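PDB 4GUZ: probable arylamine n-acetyl transferase, which probably transfers acetyl groups from acetyl-coenzyme A to arylamine substrates, as arylamine N-acetyltransferases do. Local coordinates for residues 49-54 with 267-272; 54-59 with 274-279; 234-239 with 255-260. One frame throughout, in Å; residues are numbered along the deposited sequence.

Interaction 1: 49-54 with 267-272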
# COMPACT_ATOMS: atom_id res chain seq x y z
N GLU A 49 -2.89 -7.54 -0.38
CA GLU A 49 -2.37 -8.91 -0.32
C GLU A 49 -1.29 -9.13 -1.38
O GLU A 49 -1.21 -8.35 -2.33
CB GLU A 49 -3.51 -9.94 -0.48
CG GLU A 49 -4.34 -9.68 -1.71
CD GLU A 49 -4.55 -10.84 -2.66
OE1 GLU A 49 -3.57 -11.53 -3.01
OE2 GLU A 49 -5.71 -11.04 -3.08
N ASN A 50 -0.51 -10.20 -1.24
CA ASN A 50 0.60 -10.56 -2.13
C ASN A 50 0.45 -11.99 -2.68
O ASN A 50 1.47 -12.60 -3.04
CB ASN A 50 1.92 -10.49 -1.33
CG ASN A 50 2.05 -11.61 -0.29
OD1 ASN A 50 1.05 -12.16 0.21
ND2 ASN A 50 3.28 -12.04 -0.03
N LEU A 51 -0.79 -12.55 -2.68
CA LEU A 51 -0.99 -13.96 -3.01
C LEU A 51 -0.58 -14.35 -4.43
O LEU A 51 -0.20 -15.50 -4.63
CB LEU A 51 -2.43 -14.45 -2.71
CG LEU A 51 -2.88 -14.30 -1.23
CD1 LEU A 51 -4.38 -14.61 -1.05
CD2 LEU A 51 -2.03 -15.12 -0.29
N ASP A 52 -0.53 -13.38 -5.38
CA ASP A 52 -0.05 -13.65 -6.73
C ASP A 52 1.43 -13.95 -6.72
O ASP A 52 1.88 -14.83 -7.46
CB ASP A 52 -0.36 -12.48 -7.67
CG ASP A 52 -1.78 -12.47 -8.18
OD1 ASP A 52 -2.56 -13.39 -7.82
OD2 ASP A 52 -2.14 -11.52 -8.90
N ALA A 53 2.20 -13.26 -5.86
CA ALA A 53 3.65 -13.47 -5.73
C ALA A 53 3.95 -14.79 -5.04
O ALA A 53 4.87 -15.50 -5.45
CB ALA A 53 4.30 -12.32 -4.96
N VAL A 54 3.14 -15.13 -4.02
CA VAL A 54 3.31 -16.38 -3.28
C VAL A 54 2.99 -17.58 -4.19
O VAL A 54 3.72 -18.56 -4.15
CB VAL A 54 2.48 -16.40 -1.97
CG1 VAL A 54 2.71 -17.68 -1.18
CG2 VAL A 54 2.81 -15.18 -1.11
N ILE A 267 -11.36 -11.88 0.68
CA ILE A 267 -10.50 -12.46 -0.35
C ILE A 267 -10.89 -13.92 -0.57
O ILE A 267 -10.95 -14.71 0.38
CB ILE A 267 -8.99 -12.29 0.02
CG1 ILE A 267 -8.60 -10.80 -0.06
CG2 ILE A 267 -8.06 -13.13 -0.89
CD1 ILE A 267 -7.28 -10.37 0.61
N GLU A 268 -11.12 -14.29 -1.84
CA GLU A 268 -11.44 -15.66 -2.26
C GLU A 268 -10.71 -15.94 -3.55
O GLU A 268 -10.79 -15.13 -4.49
CB GLU A 268 -12.96 -15.86 -2.43
CG GLU A 268 -13.79 -15.61 -1.19
CD GLU A 268 -15.27 -15.58 -1.48
OE1 GLU A 268 -15.78 -14.51 -1.87
OE2 GLU A 268 -15.92 -16.64 -1.34
N LEU A 269 -9.96 -17.03 -3.59
CA LEU A 269 -9.20 -17.43 -4.77
C LEU A 269 -9.99 -18.43 -5.60
O LEU A 269 -10.97 -19.01 -5.11
CB LEU A 269 -7.86 -18.07 -4.36
CG LEU A 269 -6.80 -17.17 -3.73
CD1 LEU A 269 -5.89 -17.97 -2.83
CD2 LEU A 269 -5.96 -16.46 -4.80
N GLY A 270 -9.54 -18.65 -6.84
CA GLY A 270 -10.11 -19.65 -7.73
C GLY A 270 -9.79 -21.03 -7.18
O GLY A 270 -8.83 -21.18 -6.41
N ALA A 271 -10.60 -22.04 -7.55
CA ALA A 271 -10.49 -23.44 -7.10
C ALA A 271 -9.04 -23.95 -7.09
O ALA A 271 -8.60 -24.49 -6.07
CB ALA A 271 -11.36 -24.35 -7.96
N ASP A 272 -8.31 -23.72 -8.19
CA ASP A 272 -6.92 -24.15 -8.37
C ASP A 272 -5.93 -23.34 -7.52
O ASP A 272 -4.96 -23.91 -7.01
CB ASP A 272 -6.52 -24.09 -9.85
CG ASP A 272 -7.28 -25.04 -10.76
OD1 ASP A 272 -7.63 -26.15 -10.30
OD2 ASP A 272 -7.48 -24.70 -11.95
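Ile267 lies against the aliphatic part of Glu49, its CD1 resting 3.8 Å from Glu49 CG and about as near to CB of the same residue. The two side chains meet at a slant, and the other branch of the isoleucine, CG2, points at the carboxylate end, with Glu49 OE2 3.8 Å from it. The glutamate is bent: CG sits between the backbone N and the carbonyl carbon (chi1 53°), and a kink at chi2 folds the carboxylate back toward the start of helix 51-56. There OE1 accepts a bond from Leu51 N at 3.0 Å (N-H...O 144°), approached nearly along the C-O axis. Asn50, at the N-cap, makes no capping bond with its side chain; the carboxylate that meets Leu51 N is that of Glu49. OE2 is held separately, by a salt bridge to Arg75 and a bond from Gly76 N.

Leu51 completes the contact with a single methyl. Its CD1 reaches Ile267 CG2 at 4.0 Å and Leu269 CD1 at 4.1 Å, joining the two inward-facing residues of the chain that leads into helix 271-282. Val222 of the five-stranded sheet touches both Glu49 and Ile267. In the three-domain fold of arylamine N-acetyltransferases, the contact thus joins the beginning of helix 51-56 to the linker between the last two helices. Across the segments the attachment is purely van der Waals; the carboxylate oxygens are bonded by Leu51 N within the same segment and by Arg75 and Gly76 outside it, and the nearby arginine and helix start would probably stabilise the negative charge.

Interaction 2: 54-59 with 274-279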
# COMPACT_ATOMS: atom_id res chain seq x y z
N VAL A 54 3.14 -15.13 -4.02
CA VAL A 54 3.31 -16.38 -3.28
C VAL A 54 2.99 -17.58 -4.19
O VAL A 54 3.72 -18.56 -4.15
CB VAL A 54 2.48 -16.40 -1.97
CG1 VAL A 54 2.71 -17.68 -1.18
CG2 VAL A 54 2.81 -15.18 -1.11
N LEU A 55 1.93 -17.47 -5.02
CA LEU A 55 1.47 -18.55 -5.91
C LEU A 55 2.17 -18.59 -7.27
O LEU A 55 2.28 -19.68 -7.84
CB LEU A 55 -0.05 -18.45 -6.15
CG LEU A 55 -1.00 -18.58 -4.93
CD1 LEU A 55 -2.36 -17.96 -5.23
CD2 LEU A 55 -1.20 -20.02 -4.53
N HIS A 56 2.58 -17.44 -7.84
CA HIS A 56 3.13 -17.41 -9.20
C HIS A 56 4.47 -16.64 -9.38
O HIS A 56 5.00 -16.67 -10.49
CB HIS A 56 2.09 -16.83 -10.17
CG HIS A 56 0.73 -17.48 -10.08
ND1 HIS A 56 0.56 -18.84 -10.30
CD2 HIS A 56 -0.47 -16.93 -9.78
CE1 HIS A 56 -0.73 -19.07 -10.11
NE2 HIS A 56 -1.39 -17.95 -9.81
N LYS A 57 5.02 -15.98 -8.32
CA LYS A 57 6.27 -15.20 -8.38
C LYS A 57 6.18 -14.11 -9.48
O LYS A 57 7.20 -13.69 -10.05
CB LYS A 57 7.50 -16.13 -8.63
CG LYS A 57 7.67 -17.26 -7.61
CD LYS A 57 8.40 -16.82 -6.34
CE LYS A 57 8.07 -17.72 -5.16
NZ LYS A 57 6.60 -17.74 -4.88
N HIS A 58 4.93 -13.63 -9.75
CA HIS A 58 4.61 -12.65 -10.79
C HIS A 58 3.34 -11.87 -10.44
O HIS A 58 2.34 -12.44 -9.98
CB HIS A 58 4.42 -13.38 -12.14
CG HIS A 58 3.97 -12.50 -13.27
ND1 HIS A 58 2.63 -12.45 -13.65
CD2 HIS A 58 4.69 -11.67 -14.05
CE1 HIS A 58 2.59 -11.57 -14.65
NE2 HIS A 58 3.80 -11.08 -14.92
N VAL A 59 3.37 -10.56 -10.72
CA VAL A 59 2.25 -9.65 -10.48
C VAL A 59 2.09 -8.72 -11.70
O VAL A 59 3.04 -8.00 -12.03
CB VAL A 59 2.44 -8.83 -9.16
CG1 VAL A 59 1.41 -7.72 -9.04
CG2 VAL A 59 2.42 -9.73 -7.92
N SER A 274 -6.70 -21.78 -4.69
CA SER A 274 -7.04 -22.19 -3.32
C SER A 274 -6.29 -23.47 -2.95
O SER A 274 -5.72 -23.55 -1.86
CB SER A 274 -8.55 -22.42 -3.19
OG SER A 274 -9.28 -21.21 -3.29
N THR A 275 -6.28 -24.46 -3.87
CA THR A 275 -5.60 -25.75 -3.72
C THR A 275 -4.09 -25.51 -3.58
O THR A 275 -3.46 -26.07 -2.67
CB THR A 275 -5.94 -26.67 -4.91
OG1 THR A 275 -7.36 -26.81 -5.01
CG2 THR A 275 -5.28 -28.05 -4.81
N LEU A 276 -3.51 -24.67 -4.46
CA LEU A 276 -2.09 -24.34 -4.45
C LEU A 276 -1.71 -23.54 -3.19
O LEU A 276 -0.63 -23.75 -2.65
CB LEU A 276 -1.71 -23.57 -5.73
CG LEU A 276 -0.22 -23.30 -5.99
CD1 LEU A 276 0.57 -24.60 -6.13
CD2 LEU A 276 -0.04 -22.46 -7.24
N LEU A 277 -2.61 -22.66 -2.70
CA LEU A 277 -2.29 -21.88 -1.50
C LEU A 277 -2.18 -22.79 -0.28
O LEU A 277 -1.21 -22.67 0.46
CB LEU A 277 -3.29 -20.73 -1.26
CG LEU A 277 -3.02 -19.84 -0.02
CD1 LEU A 277 -1.75 -19.02 -0.17
CD2 LEU A 277 -4.17 -18.94 0.26
N LEU A 278 -3.13 -23.74 -0.11
CA LEU A 278 -3.14 -24.73 0.97
C LEU A 278 -1.82 -25.53 1.01
O LEU A 278 -1.35 -25.86 2.10
CB LEU A 278 -4.34 -25.70 0.81
CG LEU A 278 -5.74 -25.16 1.09
CD1 LEU A 278 -6.82 -26.15 0.66
CD2 LEU A 278 -5.93 -24.88 2.55
N GLU A 279 -1.22 -25.81 -0.17
CA GLU A 279 0.06 -26.51 -0.32
C GLU A 279 1.19 -25.64 0.20
O GLU A 279 2.04 -26.14 0.94
CB GLU A 279 0.32 -26.92 -1.79
CG GLU A 279 -0.57 -28.06 -2.28
CD GLU A 279 -0.39 -28.52 -3.71
OE1 GLU A 279 0.65 -28.20 -4.34
OE2 GLU A 279 -1.29 -29.24 -4.21
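Leu55 pushes its CD2 methyl against the flank of the C-terminal helix 271-282, in a short helix-to-helix contact of the arylamine N-acetyltransferase fold that joins helix 51-56 to the end of the chain. CD2 comes closer to the backbone than to any side-chain atom across the contact: Leu277 N is 3.5 Å from it and Leu276 CG 3.7 Å, with Leu277 CB at 3.9 Å. The methyl therefore sits where two consecutive residues of the partner helix join. Its position follows from the side-chain torsions, since chi1 of -62° sets CG beside the backbone N, and chi2 of 159° extends CD1 away from CA and turns the other branch, CD2, onto helix 271-282.

The two leucines opposite share one rotamer but play different parts. In Leu276, whose CG stands opposite the backbone N (chi1 -172°), CB, CG and CD2 all touch Leu55 CD2, and the CD2 methyl of Leu276 also reaches the backbone oxygen of Leu55, 3.7 Å from Leu55 O. Leu277 offers mainly its backbone and CB here; its methyls serve other neighbours, among them Leu51 and Leu269, and the side chain also packs on Leu258 and Leu261 of helix 254-263.

Toward the surface, the His56 imidazole has Leu55 CB 3.9 Å above one face, over the ring centre, and Leu276 CD2 comes up obliquely to its CE1. A weak hydrogen bond from the same ring leads to Asp273 on the C-terminal helix. A further polar tie between the two helices is the hydrogen bond of Val54 O with Arg280 NE.

Interaction 3: 234-239 with 255-260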
# COMPACT_ATOMS: atom_id res chain seq x y z
N ASP A 234 0.10 -12.88 8.76
CA ASP A 234 1.51 -13.05 8.50
C ASP A 234 1.71 -14.56 8.31
O ASP A 234 1.85 -15.30 9.28
CB ASP A 234 2.34 -12.46 9.66
CG ASP A 234 3.84 -12.43 9.41
OD1 ASP A 234 4.27 -12.86 8.32
OD2 ASP A 234 4.59 -11.96 10.31
N HIS A 235 1.57 -15.01 7.04
CA HIS A 235 1.62 -16.41 6.60
C HIS A 235 0.36 -17.11 7.16
O HIS A 235 -0.71 -16.92 6.58
CB HIS A 235 2.94 -17.10 6.99
CG HIS A 235 3.17 -18.42 6.32
ND1 HIS A 235 3.12 -18.54 4.94
CD2 HIS A 235 3.51 -19.61 6.85
CE1 HIS A 235 3.40 -19.81 4.68
NE2 HIS A 235 3.65 -20.49 5.79
N ARG A 236 0.46 -17.81 8.30
CA ARG A 236 -0.69 -18.47 8.95
C ARG A 236 -1.02 -17.82 10.31
O ARG A 236 -1.90 -18.29 11.03
CB ARG A 236 -0.39 -19.98 9.13
CG ARG A 236 -0.56 -20.80 7.86
CD ARG A 236 0.04 -22.20 7.99
NE ARG A 236 -0.51 -22.95 9.12
CZ ARG A 236 -0.19 -24.20 9.42
NH1 ARG A 236 0.67 -24.88 8.66
NH2 ARG A 236 -0.74 -24.80 10.47
N GLU A 237 -0.28 -16.78 10.69
CA GLU A 237 -0.48 -16.10 11.97
C GLU A 237 -1.37 -14.90 11.78
O GLU A 237 -1.01 -13.98 11.05
CB GLU A 237 0.86 -15.67 12.57
CG GLU A 237 0.80 -15.37 14.06
CD GLU A 237 0.65 -16.56 15.00
OE1 GLU A 237 1.03 -17.69 14.62
OE2 GLU A 237 0.28 -16.33 16.16
N LEU A 238 -2.51 -14.89 12.46
CA LEU A 238 -3.42 -13.75 12.34
C LEU A 238 -3.16 -12.78 13.45
O LEU A 238 -3.34 -13.14 14.61
CB LEU A 238 -4.89 -14.21 12.35
CG LEU A 238 -5.95 -13.09 12.19
CD1 LEU A 238 -5.83 -12.37 10.83
CD2 LEU A 238 -7.36 -13.65 12.37
N HIS A 239 -2.79 -11.55 13.10
CA HIS A 239 -2.55 -10.46 14.05
C HIS A 239 -3.79 -9.56 14.09
O HIS A 239 -4.27 -9.12 13.04
CB HIS A 239 -1.31 -9.63 13.65
CG HIS A 239 -0.00 -10.36 13.71
ND1 HIS A 239 1.08 -9.84 14.40
CD2 HIS A 239 0.37 -11.53 13.14
CE1 HIS A 239 2.06 -10.71 14.25
NE2 HIS A 239 1.68 -11.74 13.48
N ALA A 255 -6.99 -24.59 6.41
CA ALA A 255 -8.42 -24.36 6.16
C ALA A 255 -8.91 -23.05 6.81
O ALA A 255 -9.70 -22.33 6.18
CB ALA A 255 -9.24 -25.53 6.67
N GLU A 256 -8.44 -22.73 8.04
CA GLU A 256 -8.86 -21.50 8.73
C GLU A 256 -8.36 -20.26 7.97
O GLU A 256 -9.06 -19.25 7.95
CB GLU A 256 -8.36 -21.47 10.17
CG GLU A 256 -9.19 -22.33 11.11
CD GLU A 256 -8.54 -22.65 12.45
OE1 GLU A 256 -7.29 -22.63 12.53
OE2 GLU A 256 -9.28 -22.95 13.41
N VAL A 257 -7.17 -20.36 7.31
CA VAL A 257 -6.61 -19.27 6.50
C VAL A 257 -7.59 -18.93 5.37
O VAL A 257 -7.94 -17.76 5.22
CB VAL A 257 -5.20 -19.59 5.94
CG1 VAL A 257 -4.75 -18.54 4.91
CG2 VAL A 257 -4.19 -19.69 7.08
N LEU A 258 -8.05 -19.95 4.60
CA LEU A 258 -9.03 -19.69 3.53
C LEU A 258 -10.31 -19.08 4.08
O LEU A 258 -10.88 -18.18 3.46
CB LEU A 258 -9.38 -20.96 2.73
CG LEU A 258 -8.26 -21.74 2.04
CD1 LEU A 258 -8.86 -22.93 1.30
CD2 LEU A 258 -7.53 -20.88 1.02
N ALA A 259 -10.78 -19.58 5.25
CA ALA A 259 -11.98 -19.03 5.90
C ALA A 259 -11.77 -17.57 6.31
O ALA A 259 -12.62 -16.73 6.02
CB ALA A 259 -12.36 -19.86 7.12
N THR A 260 -10.64 -17.27 6.98
CA THR A 260 -10.29 -15.92 7.45
C THR A 260 -10.13 -14.98 6.26
O THR A 260 -10.62 -13.85 6.33
CB THR A 260 -9.02 -15.97 8.33
OG1 THR A 260 -9.34 -16.68 9.53
CG2 THR A 260 -8.52 -14.60 8.70
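Val257 is the first residue of helix 254-263 in this segment to touch the hairpin, setting its CG2 methyl 3.9 Å from Arg236 CG. The two side chains cross at about a right angle, so the methyl abuts the base of the arginine, close to its CA, rather than running along the chain. The same methyl comes within 4.5 Å of His235 O. The arginine head bonds through NE to Leu252 O and through NH1 to Leu281 O, tying the turn to the C-terminal helix as well.

His235 and Arg236 are the two central residues of a type II' turn that closes the beta-hairpin of strands 229-234 and 237-242, part of the antiparallel five-stranded sheet on which helix 254-263 packs.

One turn further along the helix, Thr260 meets Leu238 tip to tip, its CG2 lying 4.0 Å from Leu238 CD2 and almost as near to CD1. A chi1 of -67° sets OG1 beside the backbone N and puts CG2 anti to that N, on the side of Leu238. Thr260 OG1 donates to Glu256 O at 3.0 Å, from 42° above the carbonyl plane, and that oxygen also accepts Thr260 N at 2.7 Å.

Interactions 1 and 2 hold the same pair of elements, helix 51-56 and the C-terminal helix with the linker before it, and run into each other through Val54 and the side chain of Leu277. The first is the buried end, where isoleucine methyls lie against a glutamate whose carboxylate is bonded within its own segment and by Arg75; the second grades from buried Leu55 to exposed His56. Interaction 3, also buried, joins a hairpin and helix 254-263 through a smaller interface, with one valine and one threonine methyl on the helix side. It touches interaction 2, where Leu258 packs against Leu277 and Leu278, but only approaches interaction 1, to about 5 Å between nearest atoms. All three rely on apolar contact.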